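PDB 6LXU: L-methionine gamma-lyase from Fusobacterium nucleatum subsp. nucleatum, which is a pyridoxal-phosphate-dependent enzyme of the Cys/Met metabolism family, carrying its cofactor covalently bound and assembling from four copies of the chain. Local coordinates for residues T112-T117 with Y155-N161; K165-L169 with I303-M308; L97-A103 with L125-V130; G322-K327 with H351-M355; L169-S173 with P198-V203. All blocks are in the same frame, centred on the assembly; numbering follows the deposited sequence.

Contact 1 (T112-T117 with Y155-N161); sequences TLYGCT and YLETPAN
Residues 112-114 run extended up to the start of a helix at G115, with Y114 as its N-cap residue, while the strand through Y155 and L156 gives way, around E157, to a loop with a cis peptide before P159. The closest CA pair is L113 and A160, 6.4 Å apart. E157 is key: with chi1 and chi2 both t it reaches straight across, and its OE1 accepts an almost linear hydrogen bond from Y114 N at 2.9 Å. Water 3 donates to E157 OE1 (2.9 Å) and accepts from T117 OG1 (2.8 Å) and Y155 OH (2.7 Å). L113 (m,t) sets CD2 3.9 Å from Y155 CD1, at the ring edge, and T117 CG2 (chi1 m) lies 3.8 Å from Y155 CE1. T112 packs CB 3.7 Å from N161 O. The Y114 side chain (chi1 t) leads away, its OH hydrogen-bonded to MPD, probably from the crystallisation liquor, and weakly to R61 of the second subunit. Here the start of helix 115-125 meets the C-terminal end of parallel strand 151-157 in the seven-stranded sheet of the fold type I PLP-binding domain, with helix 89-100 on Y114, T117 and Y155 and strand 183-187 beside Y155 and E157.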
# COMPACT_ATOMS: atom_id res chain seq x y z
N THR A 112 27.13 -7.59 25.66
CA THR A 112 26.88 -6.56 24.66
C THR A 112 26.16 -7.16 23.47
O THR A 112 26.77 -7.55 22.45
CB THR A 112 28.16 -5.90 24.13
OG1 THR A 112 28.80 -6.79 23.21
CG2 THR A 112 29.08 -5.49 25.28
N LEU A 113 24.85 -7.25 23.64
CA LEU A 113 23.93 -7.67 22.62
C LEU A 113 22.84 -6.65 22.58
O LEU A 113 22.50 -6.04 23.60
CB LEU A 113 23.24 -8.97 23.00
CG LEU A 113 23.96 -10.30 22.98
CD1 LEU A 113 22.92 -11.36 23.29
CD2 LEU A 113 24.65 -10.55 21.66
N TYR A 114 22.23 -6.54 21.41
CA TYR A 114 21.06 -5.70 21.22
C TYR A 114 20.09 -5.91 22.39
O TYR A 114 19.83 -7.04 22.79
CB TYR A 114 20.41 -6.07 19.89
CG TYR A 114 19.15 -5.31 19.63
CD1 TYR A 114 19.18 -3.95 19.38
CD2 TYR A 114 17.92 -5.96 19.66
CE1 TYR A 114 18.02 -3.25 19.15
CE2 TYR A 114 16.76 -5.26 19.44
CZ TYR A 114 16.81 -3.91 19.18
OH TYR A 114 15.64 -3.22 18.97
N GLY A 115 19.57 -4.81 22.95
CA GLY A 115 18.87 -4.88 24.21
C GLY A 115 17.72 -5.88 24.26
O GLY A 115 17.57 -6.62 25.23
N CYS A 116 16.90 -5.91 23.21
CA CYS A 116 15.77 -6.83 23.23
C CYS A 116 16.23 -8.28 23.13
O CYS A 116 15.58 -9.18 23.66
CB CYS A 116 14.76 -6.52 22.14
SG CYS A 116 14.04 -4.87 22.28
N THR A 117 17.34 -8.51 22.41
CA THR A 117 17.91 -9.85 22.37
C THR A 117 18.44 -10.25 23.75
O THR A 117 18.22 -11.38 24.18
CB THR A 117 19.03 -9.97 21.33
OG1 THR A 117 18.52 -9.47 20.08
CG2 THR A 117 19.47 -11.42 21.17
N TYR A 155 25.84 -17.29 20.18
CA TYR A 155 25.14 -16.18 19.53
C TYR A 155 26.01 -14.95 19.60
O TYR A 155 26.44 -14.56 20.69
CB TYR A 155 23.80 -15.94 20.23
CG TYR A 155 22.94 -14.91 19.55
CD1 TYR A 155 23.16 -13.57 19.74
CD2 TYR A 155 21.92 -15.28 18.68
CE1 TYR A 155 22.41 -12.60 19.09
CE2 TYR A 155 21.13 -14.33 18.04
CZ TYR A 155 21.38 -12.99 18.24
OH TYR A 155 20.58 -12.05 17.60
N LEU A 156 26.29 -14.35 18.44
CA LEU A 156 27.26 -13.26 18.33
C LEU A 156 26.70 -12.06 17.59
O LEU A 156 25.79 -12.19 16.77
CB LEU A 156 28.52 -13.73 17.60
CG LEU A 156 29.17 -15.01 18.15
CD1 LEU A 156 30.23 -15.52 17.20
CD2 LEU A 156 29.75 -14.78 19.53
N GLU A 157 27.29 -10.91 17.83
CA GLU A 157 26.86 -9.66 17.21
C GLU A 157 28.07 -8.77 17.06
O GLU A 157 28.74 -8.51 18.05
CB GLU A 157 25.79 -9.03 18.11
CG GLU A 157 25.04 -7.87 17.52
CD GLU A 157 23.98 -7.33 18.46
OE1 GLU A 157 23.32 -8.09 19.25
OE2 GLU A 157 23.79 -6.10 18.41
N THR A 158 28.39 -8.31 15.85
CA THR A 158 29.56 -7.46 15.63
C THR A 158 29.38 -6.65 14.35
O THR A 158 29.01 -7.22 13.34
CB THR A 158 30.89 -8.26 15.57
OG1 THR A 158 31.99 -7.37 15.38
CG2 THR A 158 30.89 -9.35 14.52
N PRO A 159 29.66 -5.34 14.37
CA PRO A 159 29.87 -4.51 15.55
C PRO A 159 28.64 -4.49 16.44
O PRO A 159 27.53 -4.69 15.94
CB PRO A 159 30.15 -3.12 14.96
CG PRO A 159 30.49 -3.35 13.53
CD PRO A 159 29.68 -4.55 13.13
N ALA A 160 28.82 -4.24 17.73
CA ALA A 160 27.69 -4.27 18.69
C ALA A 160 27.72 -3.07 19.62
O ALA A 160 28.81 -2.68 20.07
CB ALA A 160 27.74 -5.54 19.52
N ASN A 161 26.52 -2.54 19.94
CA ASN A 161 26.28 -1.37 20.84
C ASN A 161 26.89 -1.61 22.20
O ASN A 161 27.04 -2.76 22.57
CB ASN A 161 24.77 -1.18 21.14
CG ASN A 161 23.93 -0.79 19.93
OD1 ASN A 161 24.11 0.30 19.35
ND2 ASN A 161 22.93 -1.62 19.61
O HOH W 1 29.15 -8.53 21.18
O HOH W 2 24.13 -3.43 23.77
O HOH W 3 20.88 -9.50 18.49

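Contact 2 (K165-L169 with I303-M308); sequences KIVDL and IAKKQM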
# COMPACT_ATOMS: atom_id res chain seq x y z
N LYS A 165 31.67 -2.65 19.67
CA LYS A 165 32.55 -3.77 19.97
C LYS A 165 32.67 -4.71 18.78
O LYS A 165 31.67 -5.07 18.16
CB LYS A 165 31.99 -4.54 21.17
CG LYS A 165 32.82 -5.72 21.65
CD LYS A 165 32.14 -6.40 22.83
CE LYS A 165 32.95 -7.54 23.38
NZ LYS A 165 32.37 -8.01 24.67
N ILE A 166 33.90 -5.13 18.52
CA ILE A 166 34.22 -6.05 17.44
C ILE A 166 34.63 -7.40 18.04
O ILE A 166 35.41 -7.45 19.00
CB ILE A 166 35.40 -5.50 16.60
CG1 ILE A 166 35.08 -4.14 15.97
CG2 ILE A 166 35.84 -6.50 15.54
CD1 ILE A 166 33.89 -4.16 15.02
N VAL A 167 34.10 -8.47 17.48
CA VAL A 167 34.51 -9.83 17.86
C VAL A 167 34.80 -10.62 16.60
O VAL A 167 34.27 -10.32 15.52
CB VAL A 167 33.50 -10.54 18.79
CG1 VAL A 167 33.17 -9.66 20.00
CG2 VAL A 167 32.24 -10.95 18.07
N ASP A 168 35.67 -11.63 16.73
CA ASP A 168 36.23 -12.34 15.58
C ASP A 168 35.34 -13.52 15.23
O ASP A 168 35.39 -14.57 15.88
CB ASP A 168 37.64 -12.81 15.93
CG ASP A 168 38.42 -13.33 14.73
OD1 ASP A 168 37.82 -14.01 13.88
OD2 ASP A 168 39.64 -13.06 14.67
N LEU A 169 34.53 -13.36 14.18
CA LEU A 169 33.53 -14.37 13.85
C LEU A 169 34.14 -15.71 13.45
O LEU A 169 33.63 -16.75 13.84
CB LEU A 169 32.62 -13.86 12.74
CG LEU A 169 31.77 -12.63 13.12
CD1 LEU A 169 30.92 -12.25 11.92
CD2 LEU A 169 30.90 -12.94 14.33
N ILE A 303 40.85 -7.00 13.67
CA ILE A 303 39.79 -7.99 13.38
C ILE A 303 38.77 -7.39 12.41
O ILE A 303 38.36 -8.01 11.43
CB ILE A 303 39.10 -8.46 14.68
CG1 ILE A 303 40.09 -9.25 15.55
CG2 ILE A 303 37.88 -9.31 14.37
CD1 ILE A 303 39.68 -9.37 17.00
N ALA A 304 38.36 -6.15 12.67
CA ALA A 304 37.43 -5.45 11.78
C ALA A 304 37.99 -5.36 10.37
O ALA A 304 37.27 -5.61 9.40
CB ALA A 304 37.11 -4.06 12.31
N LYS A 305 39.27 -5.04 10.26
CA LYS A 305 39.93 -4.95 8.96
C LYS A 305 39.93 -6.28 8.20
O LYS A 305 39.87 -6.30 6.98
CB LYS A 305 41.35 -4.42 9.12
CG LYS A 305 42.05 -4.07 7.82
CD LYS A 305 43.44 -3.54 8.09
CE LYS A 305 44.14 -3.14 6.80
NZ LYS A 305 45.57 -2.78 7.04
N LYS A 306 40.00 -7.40 8.92
CA LYS A 306 39.99 -8.71 8.29
C LYS A 306 38.62 -9.17 7.86
O LYS A 306 38.50 -9.87 6.86
CB LYS A 306 40.52 -9.76 9.24
CG LYS A 306 42.01 -9.75 9.53
CD LYS A 306 42.77 -10.24 8.33
CE LYS A 306 44.24 -10.46 8.62
NZ LYS A 306 44.92 -11.03 7.44
N GLN A 307 37.57 -8.86 8.63
CA GLN A 307 36.24 -9.44 8.37
C GLN A 307 35.21 -8.45 7.81
O GLN A 307 34.12 -8.88 7.46
CB GLN A 307 35.71 -10.17 9.61
CG GLN A 307 35.21 -9.27 10.72
CD GLN A 307 34.87 -9.99 12.01
OE1 GLN A 307 35.13 -11.19 12.20
NE2 GLN A 307 34.29 -9.24 12.95
N MET A 308 35.57 -7.17 7.71
CA MET A 308 34.66 -6.14 7.20
C MET A 308 35.27 -5.46 5.99
O MET A 308 36.42 -5.01 6.04
CB MET A 308 34.37 -5.07 8.24
CG MET A 308 33.80 -5.59 9.55
SD MET A 308 33.41 -4.28 10.73
CE MET A 308 31.94 -3.55 10.02
O HOH W 4 36.69 -13.34 11.50
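The backbone of 165-168 is extended and irregular until D168, the N-cap residue of the helix that starts at L169; opposite it, 303-307 is the last part of a helix, which M308 leaves. The two segments come closest at D168 and I303 (CA to CA 6.0 Å) and at I166 and A304 (6.5 Å). Within the helix, Q307 N bonds to I303 O at 3.0 Å and M308 N to A304 O at 2.9 Å. Q307 does the polar work. Its side-chain amide lies against the backbone like a second peptide: NE2 donates to V167 O at 2.8 Å, and OE1 accepts from L169 N at 3.0 Å, so one residue satisfies two backbone groups where the extended chain turns into helix. Water 4 donates to both Q307 OE1 and D168 OD1 at 2.7 Å each, while D168 OD1 also caps A171 N. Beside this lies an apolar patch. I166 (m,m) puts CG2 3.7 Å from I303 CG2, CG1 4.2 Å from A304 CB, and CD1 4.3 Å from M308 SD; I303 CG2 also meets D168 CB at 3.8 Å. Far apart in sequence, the two segments join the N-cap of helix 169-176, in the cofactor-carrying large domain, to helix 301-307, which links two strands of the smaller C-terminal sheet, an interdomain seam in keeping with the fold type I architecture of PLP enzymes.

Contact 3 (L97-A103 with L125-V130); sequences LWTVLKA and LTRFGV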
# COMPACT_ATOMS: atom_id res chain seq x y z
N LEU A 97 15.71 -19.13 17.39
CA LEU A 97 16.05 -19.71 18.69
C LEU A 97 15.02 -20.72 19.17
O LEU A 97 15.40 -21.80 19.68
CB LEU A 97 16.27 -18.60 19.72
CG LEU A 97 17.51 -17.73 19.45
CD1 LEU A 97 17.53 -16.54 20.38
CD2 LEU A 97 18.80 -18.51 19.57
N TRP A 98 13.73 -20.45 18.98
CA TRP A 98 12.71 -21.42 19.39
C TRP A 98 12.77 -22.70 18.58
O TRP A 98 12.33 -23.76 19.05
CB TRP A 98 11.29 -20.84 19.28
CG TRP A 98 10.96 -19.72 20.22
CD1 TRP A 98 10.40 -18.53 19.86
CD2 TRP A 98 11.14 -19.67 21.65
NE1 TRP A 98 10.20 -17.75 20.97
CE2 TRP A 98 10.67 -18.41 22.08
CE3 TRP A 98 11.68 -20.56 22.61
CZ2 TRP A 98 10.72 -18.00 23.43
CZ3 TRP A 98 11.74 -20.14 23.97
CH2 TRP A 98 11.25 -18.88 24.36
N THR A 99 13.25 -22.61 17.34
CA THR A 99 13.40 -23.79 16.49
C THR A 99 14.53 -24.70 16.98
O THR A 99 14.35 -25.92 17.07
CB THR A 99 13.64 -23.38 15.03
OG1 THR A 99 12.50 -22.64 14.57
CG2 THR A 99 13.82 -24.60 14.13
N VAL A 100 15.68 -24.11 17.25
CA VAL A 100 16.90 -24.91 17.46
C VAL A 100 17.18 -25.26 18.91
O VAL A 100 18.02 -26.16 19.16
CB VAL A 100 18.15 -24.26 16.81
CG1 VAL A 100 17.92 -24.02 15.33
CG2 VAL A 100 18.59 -22.99 17.52
N LEU A 101 16.53 -24.60 19.86
CA LEU A 101 16.74 -24.86 21.28
C LEU A 101 15.66 -25.78 21.85
O LEU A 101 14.68 -26.11 21.19
CB LEU A 101 16.75 -23.54 22.06
CG LEU A 101 17.94 -22.62 21.79
CD1 LEU A 101 17.71 -21.27 22.44
CD2 LEU A 101 19.25 -23.24 22.27
N LYS A 102 15.90 -26.21 23.08
CA LYS A 102 14.92 -26.92 23.91
C LYS A 102 15.34 -26.71 25.35
O LYS A 102 16.48 -26.33 25.64
CB LYS A 102 14.87 -28.42 23.57
CG LYS A 102 16.16 -29.19 23.83
CD LYS A 102 16.07 -30.65 23.41
CE LYS A 102 17.34 -31.41 23.78
NZ LYS A 102 18.54 -30.90 23.05
N ALA A 103 14.41 -26.95 26.28
CA ALA A 103 14.75 -26.93 27.71
C ALA A 103 15.90 -27.90 27.96
O ALA A 103 15.91 -29.00 27.41
CB ALA A 103 13.55 -27.30 28.56
N LEU A 125 14.24 -16.97 27.49
CA LEU A 125 14.71 -18.34 27.32
C LEU A 125 14.95 -19.02 28.67
O LEU A 125 14.69 -20.22 28.82
CB LEU A 125 16.03 -18.37 26.53
CG LEU A 125 16.09 -17.86 25.09
CD1 LEU A 125 17.48 -18.13 24.51
CD2 LEU A 125 15.01 -18.52 24.27
N THR A 126 15.46 -18.26 29.63
CA THR A 126 15.74 -18.80 30.96
C THR A 126 14.46 -19.22 31.69
O THR A 126 14.49 -20.15 32.49
CB THR A 126 16.52 -17.81 31.80
OG1 THR A 126 15.78 -16.60 31.89
CG2 THR A 126 17.90 -17.55 31.21
N ARG A 127 13.34 -18.55 31.41
CA ARG A 127 12.03 -18.97 31.94
C ARG A 127 11.54 -20.29 31.38
O ARG A 127 10.63 -20.89 31.97
CB ARG A 127 10.93 -17.92 31.67
CG ARG A 127 10.86 -16.82 32.68
CD ARG A 127 9.54 -16.07 32.57
NE ARG A 127 9.40 -15.34 31.30
CZ ARG A 127 8.43 -15.50 30.40
NH1 ARG A 127 7.46 -16.41 30.58
NH2 ARG A 127 8.41 -14.74 29.30
N PHE A 128 12.10 -20.72 30.24
CA PHE A 128 11.71 -21.91 29.54
C PHE A 128 12.82 -22.96 29.51
O PHE A 128 12.92 -23.76 28.61
CB PHE A 128 11.16 -21.52 28.15
CG PHE A 128 9.82 -20.87 28.25
CD1 PHE A 128 8.69 -21.64 28.45
CD2 PHE A 128 9.68 -19.48 28.22
CE1 PHE A 128 7.44 -21.05 28.56
CE2 PHE A 128 8.42 -18.89 28.35
CZ PHE A 128 7.30 -19.68 28.53
N GLY A 129 13.63 -22.96 30.57
CA GLY A 129 14.56 -24.05 30.83
C GLY A 129 15.86 -24.03 30.06
O GLY A 129 16.59 -25.02 30.09
N VAL A 130 16.17 -22.91 29.39
CA VAL A 130 17.43 -22.77 28.66
C VAL A 130 18.42 -22.08 29.59
O VAL A 130 18.10 -21.09 30.24
CB VAL A 130 17.23 -21.96 27.37
CG1 VAL A 130 18.55 -21.78 26.63
CG2 VAL A 130 16.21 -22.66 26.47
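L125 opens the second segment and makes its broadest contact. Its CD2 sits over the face of W98, 4.1 Å from the six-membered ring centroid in a CH-pi contact, and its CD1 lies 3.8 Å from L101 CD1 and 4.4 Å from L97 CD1. T126 and R127 make a short 3-10 turn that stands clear of L97-A103. F128, whose N bonds to L125 O at 3.0 Å, brings CD2 within 4.2 Å of W98 CH2, and its carbonyl O lies 3.6 Å from A103 CB. At G129 the backbones are closest, with CA atoms of G129 and A103 4.3 Å apart; phi is positive, and a CB here would run into that of A103. G129 O instead receives a CA-H...O contact from A103 CA at 3.6 Å. V130, its N bonded to L125 O at 3.1 Å, closes the patch with CG1 4.3 Å from L101 CD1 and CG2 3.8 Å from K102 O. The contact thus joins the exit of helix 89-100 to the turn between helix 115-125 and strand 131-135. L101 and V130 rest on strand 106-110, L101 also on strand 151-157, and W98 stacks on W98 of the second subunit, making the contact part of that interface.

Contact 4 (G322-K327 with H351-M355); sequences GFEAGK and HPASM
G322 has positive phi and F323-K327 form early turns of helix 322-332, with K327 N bonded to F323 O at 3.2 Å; 352-354 coil helically without regular bonds. CA atoms approach to 6.0 Å at G326 and H351 and 7.1 Å at F323 and A353. In aromatic contact, the H351 ring (chi1 t) lies flat under G326, whose CA sits 3.7 Å from its centroid, nearly on the ring normal, in a CH-pi contact. A CB at G326 would clash with H351 NE2. F323 (chi1 t) meets the same ring obliquely, centroids 5.6 Å apart. Apolar packing sets F323 CD1 3.8 Å from A353 CB, and F323 CZ and K327 CD each 3.8 Å from S354 CB. Polar bonds hold the histidine: H351 ND1 and S354 OG are hydrogen-bonded at 2.7 Å, and NE2 pairs with D372 O. K327 NZ forms a salt bridge with E44 of the second subunit. In the C-terminal domain, helix 322-332 thus starts against the loop after strand 348-350.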
# COMPACT_ATOMS: atom_id res chain seq x y z
N GLY A 322 29.91 15.58 29.27
CA GLY A 322 28.99 14.67 29.94
C GLY A 322 27.51 14.85 29.63
O GLY A 322 27.12 15.17 28.49
N PHE A 323 26.69 14.69 30.66
CA PHE A 323 25.23 14.55 30.52
C PHE A 323 24.57 15.78 29.91
O PHE A 323 23.80 15.67 28.94
CB PHE A 323 24.61 14.24 31.88
CG PHE A 323 23.15 13.89 31.84
CD1 PHE A 323 22.76 12.58 31.59
CD2 PHE A 323 22.18 14.84 32.09
CE1 PHE A 323 21.42 12.25 31.58
CE2 PHE A 323 20.84 14.51 32.07
CZ PHE A 323 20.46 13.21 31.82
N GLU A 324 24.87 16.95 30.45
CA GLU A 324 24.27 18.18 29.94
C GLU A 324 24.76 18.50 28.54
O GLU A 324 24.00 19.06 27.75
CB GLU A 324 24.53 19.36 30.89
CG GLU A 324 23.89 19.19 32.27
CD GLU A 324 22.37 19.09 32.23
OE1 GLU A 324 21.73 19.83 31.46
OE2 GLU A 324 21.82 18.26 32.97
N ALA A 325 26.01 18.15 28.22
CA ALA A 325 26.53 18.35 26.88
C ALA A 325 25.77 17.51 25.86
O ALA A 325 25.49 17.99 24.75
CB ALA A 325 28.01 18.05 26.82
N GLY A 326 25.45 16.27 26.22
CA GLY A 326 24.66 15.39 25.34
C GLY A 326 23.31 15.98 25.02
O GLY A 326 22.90 16.05 23.85
N LYS A 327 22.60 16.44 26.05
CA LYS A 327 21.27 17.02 25.82
C LYS A 327 21.35 18.32 25.04
O LYS A 327 20.56 18.54 24.10
CB LYS A 327 20.53 17.24 27.15
CG LYS A 327 20.30 15.98 27.96
CD LYS A 327 19.19 16.13 29.00
CE LYS A 327 19.43 17.28 29.97
NZ LYS A 327 18.25 17.51 30.84
N HIS A 351 21.03 10.07 22.65
CA HIS A 351 21.89 10.25 23.81
C HIS A 351 21.34 9.29 24.86
O HIS A 351 20.39 9.63 25.56
CB HIS A 351 21.81 11.71 24.27
CG HIS A 351 22.55 11.99 25.54
ND1 HIS A 351 21.98 12.64 26.61
CD2 HIS A 351 23.83 11.72 25.89
CE1 HIS A 351 22.88 12.76 27.57
NE2 HIS A 351 24.01 12.21 27.16
N PRO A 352 21.89 8.06 24.92
CA PRO A 352 21.23 7.05 25.74
C PRO A 352 21.00 7.44 27.21
O PRO A 352 19.95 7.09 27.78
CB PRO A 352 22.14 5.84 25.63
CG PRO A 352 22.81 5.99 24.31
CD PRO A 352 22.92 7.46 24.05
N ALA A 353 21.93 8.18 27.81
CA ALA A 353 21.80 8.51 29.23
C ALA A 353 20.54 9.31 29.54
O ALA A 353 19.97 9.12 30.61
CB ALA A 353 23.04 9.25 29.74
N SER A 354 20.12 10.19 28.63
CA SER A 354 18.91 10.98 28.84
C SER A 354 17.67 10.44 28.13
O SER A 354 16.58 10.95 28.38
CB SER A 354 19.13 12.42 28.38
OG SER A 354 19.27 12.50 26.97
N MET A 355 17.84 9.45 27.26
CA MET A 355 16.75 9.01 26.37
C MET A 355 16.39 7.56 26.69
O MET A 355 15.58 7.32 27.61
CB MET A 355 17.15 9.26 24.90
CG MET A 355 17.25 10.76 24.64
SD MET A 355 17.85 11.23 23.01
CE MET A 355 16.60 10.55 21.93

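Contact 5 (L169-S173 with P198-V203); sequences LEALS and PLKLGV
L201 (m,t) is laid along the first turn of helix 169-176, its CD1 4.0 Å from L169 CB and its CB 4.1 Å from E170 CB. Its segment is a 3-10 turn over 198-201, with L201 N bonded to P198 O at 2.9 Å, before G202 at phi 100° turns the chain to V203, whose N returns to P198 O at 3.2 Å. The backbones come closest at E170 and L201 (CA to CA 4.9 Å), with S173 and V203 6.0 Å apart. No direct conventional hydrogen bond joins them. Instead E170 CA makes a CA-H...O contact with L201 O at 3.6 Å, and water 5 donates to E170 O (2.9 Å) and L201 O (2.8 Å). L169 (m,t) also reaches P198 and V203, CD1 4.0 Å from P198 CG and CB 4.5 Å from V203 CG2. S173 (chi1 m) turns its OG back to L169 O at 2.8 Å, within the helix, and this places OG 3.4 Å from V203 CG2. The helix belongs to the beta-alpha-beta crossover from strand 151-157 to strand 183-187; L169, P198 and V203 all pack on V186, S173 on V184, and the turn runs on into strand 205-209.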
# COMPACT_ATOMS: atom_id res chain seq x y z
N LEU A 169 34.53 -13.36 14.18
CA LEU A 169 33.53 -14.37 13.85
C LEU A 169 34.14 -15.71 13.45
O LEU A 169 33.63 -16.75 13.84
CB LEU A 169 32.62 -13.86 12.74
CG LEU A 169 31.77 -12.63 13.12
CD1 LEU A 169 30.92 -12.25 11.92
CD2 LEU A 169 30.90 -12.94 14.33
N GLU A 170 35.19 -15.67 12.63
CA GLU A 170 35.83 -16.91 12.20
C GLU A 170 36.43 -17.67 13.38
O GLU A 170 36.25 -18.89 13.51
CB GLU A 170 36.88 -16.64 11.14
CG GLU A 170 37.52 -17.92 10.62
CD GLU A 170 38.60 -17.72 9.60
OE1 GLU A 170 38.81 -16.61 9.09
OE2 GLU A 170 39.29 -18.76 9.33
N ALA A 171 37.13 -16.95 14.23
CA ALA A 171 37.79 -17.57 15.38
C ALA A 171 36.78 -18.13 16.37
O ALA A 171 36.91 -19.27 16.85
CB ALA A 171 38.69 -16.58 16.06
N LEU A 172 35.73 -17.35 16.65
CA LEU A 172 34.70 -17.81 17.57
C LEU A 172 33.94 -19.01 17.03
O LEU A 172 33.56 -19.90 17.78
CB LEU A 172 33.73 -16.66 17.90
CG LEU A 172 34.33 -15.58 18.78
CD1 LEU A 172 33.52 -14.29 18.71
CD2 LEU A 172 34.44 -16.07 20.22
N SER A 173 33.70 -19.03 15.72
CA SER A 173 33.01 -20.14 15.12
C SER A 173 33.82 -21.43 15.25
O SER A 173 33.24 -22.48 15.47
CB SER A 173 32.67 -19.88 13.66
OG SER A 173 31.73 -18.81 13.54
N PRO A 198 28.99 -13.41 7.26
CA PRO A 198 29.39 -14.38 8.28
C PRO A 198 29.39 -15.83 7.83
O PRO A 198 30.21 -16.63 8.33
CB PRO A 198 28.38 -14.13 9.41
CG PRO A 198 27.98 -12.70 9.25
CD PRO A 198 27.94 -12.49 7.77
N LEU A 199 28.50 -16.21 6.91
CA LEU A 199 28.47 -17.61 6.47
C LEU A 199 29.78 -18.02 5.81
O LEU A 199 30.19 -19.18 5.92
CB LEU A 199 27.30 -17.85 5.52
CG LEU A 199 25.91 -17.56 6.10
CD1 LEU A 199 24.85 -17.80 5.05
CD2 LEU A 199 25.60 -18.38 7.35
N LYS A 200 30.46 -17.07 5.18
CA LYS A 200 31.76 -17.36 4.55
C LYS A 200 32.87 -17.57 5.56
O LYS A 200 33.96 -18.04 5.19
CB LYS A 200 32.11 -16.25 3.55
CG LYS A 200 31.05 -16.08 2.47
CD LYS A 200 31.45 -15.08 1.40
CE LYS A 200 32.46 -15.67 0.43
NZ LYS A 200 32.63 -14.80 -0.76
N LEU A 201 32.61 -17.23 6.83
CA LEU A 201 33.57 -17.38 7.93
C LEU A 201 33.28 -18.60 8.80
O LEU A 201 33.93 -18.78 9.81
CB LEU A 201 33.57 -16.10 8.78
CG LEU A 201 33.83 -14.82 7.97
CD1 LEU A 201 33.74 -13.62 8.89
CD2 LEU A 201 35.18 -14.84 7.26
N GLY A 202 32.31 -19.42 8.41
CA GLY A 202 31.95 -20.64 9.14
C GLY A 202 30.74 -20.52 10.05
O GLY A 202 30.42 -21.48 10.73
N VAL A 203 30.06 -19.38 10.05
CA VAL A 203 28.84 -19.21 10.86
C VAL A 203 27.72 -20.06 10.26
O VAL A 203 27.67 -20.26 9.06
CB VAL A 203 28.48 -17.71 10.90
CG1 VAL A 203 27.10 -17.44 11.47
CG2 VAL A 203 29.56 -16.96 11.67
O HOH W 5 35.17 -20.65 11.43

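How the contacts relate
Contacts 1, 2 and 5 form one continuous cluster. Contacts 2 and 5 share L169, their centres 10 Å apart, and Q307 CB meets L201 CD1 at 4.0 Å. Contact 1 joins both: A160 O lies 2.9 Å from K165 N, a probable hydrogen bond into contact 2, and T158 CG2 lies 3.6 Å from L169 CD2. Contact 3 stands apart from contact 1 by about 5 Å at the nearest atoms, and contact 4 by about 8 Å, with 37 Å between the centres of 3 and 4; contacts 1, 3 and 4 all touch the second subunit. K212 carries the pyridoxal phosphate. Among the five, contact 1 borders a ligand, with the Y114 side chain about 3 Å from the bound MPD.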